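Local coordinates for protein carbohydrate binding module E1 (Uncultured bacterium, PDB 5KLF) that probably binds beta-glucan chains such as cellulose, as a non-catalytic carbohydrate-binding module with a row of glucose units bound along one side, at residues Ala17-Glu22 and Ile31-Ser36. Sequence-based numbering, arbitrary orientation.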
ATOM      1  N   ALA A  17      -0.445   1.537   8.464  1.00 12.96           N
ATOM      2  CA  ALA A  17      -1.826   1.269   8.066  1.00 16.01           C
ATOM      3  C   ALA A  17      -2.464   0.240   8.995  1.00 16.68           C
ATOM      4  O   ALA A  17      -1.833  -0.742   9.386  1.00 15.65           O
ATOM      5  CB  ALA A  17      -1.895   0.774   6.607  1.00 13.85           C
ATOM      6  N   ALA A  18      -3.726   0.460   9.338  1.00 16.08           N
ATOM      7  CA  ALA A  18      -4.491  -0.516  10.104  1.00 17.06           C
ATOM      8  C   ALA A  18      -5.414  -1.233   9.143  1.00 16.82           C
ATOM      9  O   ALA A  18      -5.930  -0.610   8.206  1.00 19.15           O
ATOM     10  CB  ALA A  18      -5.308   0.154  11.205  1.00 17.09           C
ATOM     11  N   LYS A  19      -5.639  -2.535   9.390  1.00 17.83           N
ATOM     12  CA  LYS A  19      -6.434  -3.348   8.477  1.00 15.95           C
ATOM     13  C   LYS A  19      -7.809  -2.735   8.263  1.00 18.29           C
ATOM     14  O   LYS A  19      -8.576  -2.534   9.215  1.00 17.65           O
ATOM     15  CB  LYS A  19      -6.559  -4.776   9.027  1.00 16.61           C
ATOM     16  CG  LYS A  19      -7.434  -5.675   8.199  1.00 17.98           C
ATOM     17  CD  LYS A  19      -7.576  -7.049   8.957  1.00 20.32           C
ATOM     18  CE  LYS A  19      -8.178  -8.142   8.093  1.00 23.17           C
ATOM     19  NZ  LYS A  19      -9.581  -7.814   7.652  1.00 22.20           N
ATOM     20  N   GLY A  20      -8.108  -2.419   7.003  1.00 16.13           N
ATOM     21  CA  GLY A  20      -9.398  -1.903   6.599  1.00 20.92           C
ATOM     22  C   GLY A  20      -9.653  -0.443   6.895  1.00 20.73           C
ATOM     23  O   GLY A  20     -10.785   0.016   6.687  1.00 20.85           O
ATOM     24  N   VAL A  21      -8.664   0.307   7.387  1.00 16.89           N
ATOM     25  CA  VAL A  21      -8.907   1.662   7.880  1.00 17.88           C
ATOM     26  C   VAL A  21      -8.289   2.657   6.903  1.00 18.97           C
ATOM     27  O   VAL A  21      -7.059   2.703   6.754  1.00 18.93           O
ATOM     28  CB  VAL A  21      -8.324   1.852   9.288  1.00 19.16           C
ATOM     29  CG1 VAL A  21      -8.514   3.293   9.745  1.00 20.67           C
ATOM     30  CG2 VAL A  21      -8.965   0.851  10.247  1.00 18.73           C
ATOM     31  N   GLU A  22      -9.127   3.499   6.287  1.00 18.69           N
ATOM     32  CA  GLU A  22      -8.594   4.386   5.262  1.00 17.67           C
ATOM     33  C   GLU A  22      -7.743   5.503   5.892  1.00 18.44           C
ATOM     34  O   GLU A  22      -7.994   5.952   7.016  1.00 18.66           O
ATOM     35  CB  GLU A  22      -9.735   4.983   4.426  1.00 26.17           C
ATOM     36  CG  GLU A  22     -10.246   6.280   4.975  1.00 40.18           C
ATOM     37  CD  GLU A  22     -11.383   6.869   4.151  1.00 52.37           C
ATOM     38  OE1 GLU A  22     -11.676   6.326   3.050  1.00 52.02           O
ATOM     39  OE2 GLU A  22     -11.938   7.900   4.600  1.00 61.66           O
ATOM     40  N   ILE A  31       4.771   2.920   3.899  1.00 10.87           N
ATOM     41  CA  ILE A  31       3.707   2.539   4.826  1.00 14.38           C
ATOM     42  C   ILE A  31       3.995   1.152   5.397  1.00 16.60           C
ATOM     43  O   ILE A  31       4.310   0.215   4.646  1.00 14.23           O
ATOM     44  CB  ILE A  31       2.357   2.605   4.098  1.00 16.76           C
ATOM     45  CG1 ILE A  31       2.114   4.063   3.646  1.00 14.43           C
ATOM     46  CG2 ILE A  31       1.201   2.090   5.000  1.00 16.78           C
ATOM     47  CD1 ILE A  31       1.537   4.085   2.301  1.00 21.91           C
ATOM     48  N   LYS A  32       3.956   1.037   6.732  1.00 11.46           N
ATOM     49  CA  LYS A  32       4.047  -0.269   7.383  1.00 12.35           C
ATOM     50  C   LYS A  32       2.654  -0.896   7.435  1.00 15.20           C
ATOM     51  O   LYS A  32       1.677  -0.220   7.771  1.00 13.27           O
ATOM     52  CB  LYS A  32       4.599  -0.131   8.797  1.00 12.83           C
ATOM     53  CG  LYS A  32       4.634  -1.440   9.553  1.00 14.00           C
ATOM     54  CD  LYS A  32       5.329  -1.256  10.898  1.00 19.52           C
ATOM     55  CE  LYS A  32       5.264  -2.577  11.728  1.00 21.78           C
ATOM     56  NZ  LYS A  32       5.921  -2.335  13.042  1.00 24.39           N
ATOM     57  N   TYR A  33       2.562  -2.185   7.108  1.00 15.82           N
ATOM     58  CA  TYR A  33       1.289  -2.900   7.210  1.00 14.68           C
ATOM     59  C   TYR A  33       1.567  -4.338   7.602  1.00 18.30           C
ATOM     60  O   TYR A  33       2.348  -5.019   6.935  1.00 18.62           O
ATOM     61  CB  TYR A  33       0.516  -2.895   5.883  1.00 13.82           C
ATOM     62  CG  TYR A  33      -0.815  -3.605   6.018  1.00 14.53           C
ATOM     63  CD1 TYR A  33      -1.783  -3.112   6.895  1.00 17.14           C
ATOM     64  CD2 TYR A  33      -1.092  -4.775   5.319  1.00 18.75           C
ATOM     65  CE1 TYR A  33      -3.019  -3.755   7.045  1.00 17.81           C
ATOM     66  CE2 TYR A  33      -2.350  -5.436   5.455  1.00 17.18           C
ATOM     67  CZ  TYR A  33      -3.294  -4.906   6.324  1.00 19.11           C
ATOM     68  OH  TYR A  33      -4.527  -5.512   6.501  1.00 17.53           O
ATOM     69  N   ASN A  34       0.936  -4.806   8.677  1.00 17.51           N
ATOM     70  CA  ASN A  34       1.121  -6.190   9.076  1.00 18.14           C
ATOM     71  C   ASN A  34      -0.015  -6.994   8.468  1.00 22.06           C
ATOM     72  O   ASN A  34      -1.190  -6.721   8.750  1.00 18.55           O
ATOM     73  CB  ASN A  34       1.141  -6.334  10.596  1.00 18.48           C
ATOM     74  CG  ASN A  34       1.365  -7.747  11.022  1.00 25.25           C
ATOM     75  OD1 ASN A  34       0.422  -8.548  11.081  1.00 26.43           O
ATOM     76  ND2 ASN A  34       2.619  -8.073  11.346  1.00 27.34           N
ATOM     77  N   LYS A  35       0.329  -7.946   7.593  1.00 19.84           N
ATOM     78  CA  LYS A  35      -0.645  -8.880   7.021  1.00 20.78           C
ATOM     79  C   LYS A  35      -0.565 -10.196   7.777  1.00 23.75           C
ATOM     80  O   LYS A  35       0.412 -10.940   7.642  1.00 23.13           O
ATOM     81  CB  LYS A  35      -0.392  -9.127   5.537  1.00 21.49           C
ATOM     82  CG  LYS A  35      -1.218 -10.324   5.000  1.00 22.66           C
ATOM     83  CD  LYS A  35      -1.418 -10.155   3.526  1.00 18.88           C
ATOM     84  CE  LYS A  35      -0.268 -10.723   2.719  1.00 19.28           C
ATOM     85  NZ  LYS A  35       0.009 -12.156   2.966  1.00 23.03           N
ATOM     86  N   SER A  36      -1.614 -10.512   8.534  1.00 21.04           N
ATOM     87  CA  SER A  36      -1.554 -11.687   9.389  1.00 24.78           C
ATOM     88  C   SER A  36      -1.732 -12.975   8.602  1.00 25.61           C
ATOM     89  O   SER A  36      -1.222 -14.016   9.014  1.00 24.33           O
ATOM     90  CB  SER A  36      -2.624 -11.592  10.472  1.00 31.78           C
ATOM     91  OG  SER A  36      -3.894 -11.587   9.860  1.00 39.67           O
TER
HETATM   92  O   HOH W   1      -0.597  -2.961  10.197  1.00 21.50           O
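A17 meets Y33 at the edge of a beta sandwich, where strand 15-16 ends and its chain turns away from neighbouring strand 30-35. The two strands run parallel. One direct backbone bond joins the two segments: A17 N donates to K32 O at 2.8 Å, nearly straight at 166°. The next link is made through water. A17 O accepts from a water at 2.7 Å, and the same water accepts from N34 N at 2.8 Å. The water therefore carries the parallel pairing one step further as the chains separate.

The Y33 ring lies alongside the departing loop and presents an edge to it. CG is anti to the backbone N (chi1 -178°), which directs the ring along the path of A17 to K19. A17 O lies in the ring plane, 3.4 Å from CD1 of Y33. K19 N also lies in that plane, 3.7 Å from CE1 of Y33. The loop backbone thus borders one edge of the ring rather than lying over a face. A17 CB points toward the strand and touches both Y33 CD1 and I31 CG2, with I31 CG2 at 3.7 Å. F23, on strand 23-25 of the facing sheet, packs on both A17 and I31.

Beside the ring the loop enters a type II turn from A18 to V21, with G20 at positive phi. K19 leads its side chain past the end of the ring and on to a salt bridge with D95 of strand 90-96. Beyond the turn, E22 touches a bound glucose unit. The Y33 hydroxyl hydrogen-bonds to N96 OD1. The aliphatic start of K19 rests against that hydroxyl, with K19 CB 3.3 Å from Y33 OH.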